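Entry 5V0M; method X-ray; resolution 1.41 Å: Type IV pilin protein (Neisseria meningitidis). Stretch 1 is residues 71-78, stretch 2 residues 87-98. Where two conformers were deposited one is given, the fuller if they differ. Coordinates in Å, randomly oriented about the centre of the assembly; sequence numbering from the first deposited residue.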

# COMPACT_ATOMS: atom_id res chain seq x y z
N ASP A 71 -3.95 16.35 1.72
CA ASP A 71 -2.87 17.27 1.39
C ASP A 71 -2.04 17.51 2.64
O ASP A 71 -2.55 17.57 3.76
CB ASP A 71 -3.43 18.60 0.87
CG ASP A 71 -2.42 19.38 0.04
OD1 ASP A 71 -2.65 20.59 -0.15
OD2 ASP A 71 -1.41 18.81 -0.45
N GLY A 72 -0.73 17.62 2.46
CA GLY A 72 0.16 17.69 3.59
C GLY A 72 0.78 16.35 3.98
O GLY A 72 1.89 16.34 4.53
N GLU A 73 0.09 15.22 3.73
CA GLU A 73 0.71 13.91 3.97
C GLU A 73 1.74 13.65 2.89
O GLU A 73 1.44 13.75 1.70
CB GLU A 73 -0.33 12.80 3.91
CG GLU A 73 0.23 11.41 4.19
CD GLU A 73 0.86 11.32 5.55
OE1 GLU A 73 0.13 11.34 6.57
OE2 GLU A 73 2.10 11.29 5.62
N THR A 74 2.95 13.30 3.31
CA THR A 74 3.99 12.91 2.37
C THR A 74 4.44 11.47 2.50
O THR A 74 5.26 11.01 1.70
CB THR A 74 5.23 13.83 2.46
OG1 THR A 74 6.01 13.52 3.61
CG2 THR A 74 4.84 15.30 2.46
N CYS A 75 3.94 10.74 3.48
CA CYS A 75 4.41 9.38 3.67
C CYS A 75 3.90 8.46 2.58
O CYS A 75 2.69 8.37 2.32
CB CYS A 75 4.00 8.84 5.03
SG CYS A 75 4.91 9.68 6.37
N VAL A 76 4.83 7.76 1.96
CA VAL A 76 4.52 6.71 0.99
C VAL A 76 4.73 5.38 1.67
O VAL A 76 5.80 5.14 2.25
CB VAL A 76 5.43 6.84 -0.24
CG1 VAL A 76 5.20 5.71 -1.21
CG2 VAL A 76 5.19 8.18 -0.93
N VAL A 77 3.74 4.50 1.60
CA VAL A 77 3.77 3.24 2.32
C VAL A 77 3.87 2.12 1.30
O VAL A 77 3.15 2.11 0.29
CB VAL A 77 2.51 3.08 3.19
CG1 VAL A 77 2.60 1.81 4.07
CG2 VAL A 77 2.25 4.35 4.04
N THR A 78 4.76 1.16 1.55
CA THR A 78 4.95 0.01 0.65
C THR A 78 4.77 -1.30 1.41
O THR A 78 5.04 -1.39 2.60
CB THR A 78 6.33 0.01 -0.01
OG1 THR A 78 7.36 -0.00 0.99
CG2 THR A 78 6.49 1.23 -0.89
N ALA A 87 7.31 2.71 5.56
CA ALA A 87 6.87 4.02 5.12
C ALA A 87 8.02 5.01 5.21
O ALA A 87 8.90 4.89 6.07
CB ALA A 87 5.69 4.50 5.95
N SER A 88 8.03 5.98 4.31
CA SER A 88 8.98 7.09 4.39
C SER A 88 8.30 8.35 3.89
O SER A 88 7.51 8.31 2.94
CB SER A 88 10.25 6.81 3.58
OG SER A 88 9.96 6.77 2.20
N GLY A 89 8.61 9.46 4.54
CA GLY A 89 8.07 10.75 4.20
C GLY A 89 9.18 11.73 3.84
O GLY A 89 10.36 11.39 3.81
N THR A 90 8.76 12.96 3.54
CA THR A 90 9.67 14.05 3.18
C THR A 90 9.70 15.06 4.32
O THR A 90 8.74 15.83 4.47
CB THR A 90 9.18 14.76 1.92
OG1 THR A 90 9.03 13.83 0.84
CG2 THR A 90 10.17 15.83 1.50
N ASN A 91 10.84 15.12 5.01
CA ASN A 91 10.97 15.62 6.38
C ASN A 91 9.63 15.57 7.10
O ASN A 91 9.00 16.60 7.38
CB ASN A 91 11.69 16.98 6.51
CG ASN A 91 11.99 17.65 5.18
OD1 ASN A 91 11.43 18.71 4.87
ND2 ASN A 91 12.92 17.08 4.43
N GLN A 92 9.21 14.34 7.38
CA GLN A 92 7.96 14.09 8.08
C GLN A 92 7.99 12.65 8.57
O GLN A 92 8.14 11.72 7.77
CB GLN A 92 6.79 14.27 7.14
CG GLN A 92 5.46 14.24 7.82
CD GLN A 92 4.32 14.47 6.83
OE1 GLN A 92 4.34 13.95 5.71
NE2 GLN A 92 3.36 15.29 7.22
N SER A 93 7.83 12.44 9.87
CA SER A 93 7.74 11.10 10.40
C SER A 93 6.41 10.47 10.00
O SER A 93 5.42 11.17 9.75
CB SER A 93 7.79 11.14 11.93
OG SER A 93 9.06 11.56 12.38
N CYS A 94 6.37 9.15 9.99
CA CYS A 94 5.20 8.41 9.55
C CYS A 94 4.67 7.62 10.74
O CYS A 94 5.09 6.48 10.97
CB CYS A 94 5.55 7.48 8.38
SG CYS A 94 6.30 8.32 6.98
N PRO A 95 3.76 8.19 11.51
CA PRO A 95 3.33 7.52 12.74
C PRO A 95 2.67 6.18 12.46
O PRO A 95 1.83 6.05 11.57
CB PRO A 95 2.36 8.53 13.38
CG PRO A 95 1.92 9.39 12.30
CD PRO A 95 3.06 9.47 11.31
N GLY A 96 3.06 5.17 13.24
CA GLY A 96 2.66 3.80 13.04
C GLY A 96 3.67 3.00 12.26
O GLY A 96 3.59 1.77 12.24
N PHE A 97 4.61 3.67 11.60
CA PHE A 97 5.66 3.05 10.80
C PHE A 97 7.05 3.48 11.24
O PHE A 97 8.02 3.22 10.52
CB PHE A 97 5.45 3.37 9.31
CG PHE A 97 4.15 2.84 8.75
CD1 PHE A 97 4.02 1.54 8.28
CD2 PHE A 97 3.04 3.66 8.71
CE1 PHE A 97 2.80 1.09 7.78
CE2 PHE A 97 1.83 3.21 8.20
CZ PHE A 97 1.72 1.93 7.74
N ASP A 98 7.17 4.15 12.39
CA ASP A 98 8.46 4.66 12.85
C ASP A 98 8.76 4.22 14.27
O ASP A 98 8.05 3.40 14.88
CB ASP A 98 8.48 6.18 12.72
CG ASP A 98 7.51 6.88 13.66
OD1 ASP A 98 6.61 6.24 14.20
OD2 ASP A 98 7.66 8.11 13.86
OXT ASP A 98 9.75 4.67 14.84
O HOH W 1 7.64 11.43 0.52
O HOH W 2 8.23 4.67 1.05

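Residues 71-78 and 87-98 of this type IV pilin protein are joined by a covalent link, a short antiparallel ladder, a network of polar side chains and a small apolar patch, which together bury 491 Å² counted over both sides. The covalent link is the disulfide between Cys-75 SG and Cys-94 SG (2.0 Å). Both cysteines are buried and in the m rotamer, and a chi3 of -95° is close to the relaxed value for such a bond. Gly-89 lies alongside it, with its CA 3.9 Å from Cys-75 CA; a CB there would clash with Gln-92 O and sit tightly against Cys-75 SG and Thr-74 OG1, so the close packing suits glycine.

Backbone pairing carries on from the disulfide. Val-76 and Ser-88 form an antiparallel hydrogen-bonded pair, Val-76 N donating to Ser-88 O (2.9 Å) and Ser-88 N to Val-76 O (3.1 Å). The same two carbonyls receive CA-H...O contacts, Cys-75 CA to Ser-88 O (3.4 Å) and Ala-87 CA to Val-76 O (3.3 Å). The next pair, Val-77 with Ala-87, is non-hydrogen-bonded, and its CA atoms approach to 4.2 Å.

The polar network centres on Gln-92, whose extended side chain (chi1 and chi2 both t) reaches the backbone of the other stretch with its amide. Its NE2 donates to Gly-72 O (3.2 Å), while its OE1 accepts from both Thr-74 N (2.8 Å) and Thr-74 OG1 (2.7 Å). In the p rotamer the Thr-74 hydroxyl serves twice: besides donating to Gln-92 OE1, OG1 accepts a nearly straight bond from Thr-90 N (2.8 Å, 179°). Within its own stretch, Glu-73 OE2 accepts from Cys-75 N (2.9 Å), which ties the loop together just before the strand. Two waters extend the polar contacts: water 1 O links Thr-74 O (2.7 Å) to Thr-90 OG1 (2.8 Å), and water 2 O links Val-76 O (2.8 Å) to Ser-88 OG (3.0 Å).

Apolar packing gathers around buried Val-77, which shares a sheet face with Ala-87 and packs against both Ala-87 and Phe-97, the closest pairs being Val-77 CG2 to Ala-87 CB (3.9 Å) and Val-77 CG1 to Phe-97 CZ (3.8 Å), with CG1 approaching the ring obliquely. The small alanine side chain thus packs beside a branched one. A type II turn from Cys-94 to Phe-97, closed by Phe-97 N to Cys-94 O (2.9 Å), folds the chain after the disulfide. Gly-96, with phi/psi of 96/-15°, suits that turn because a CB would jam against the preceding carbonyl O.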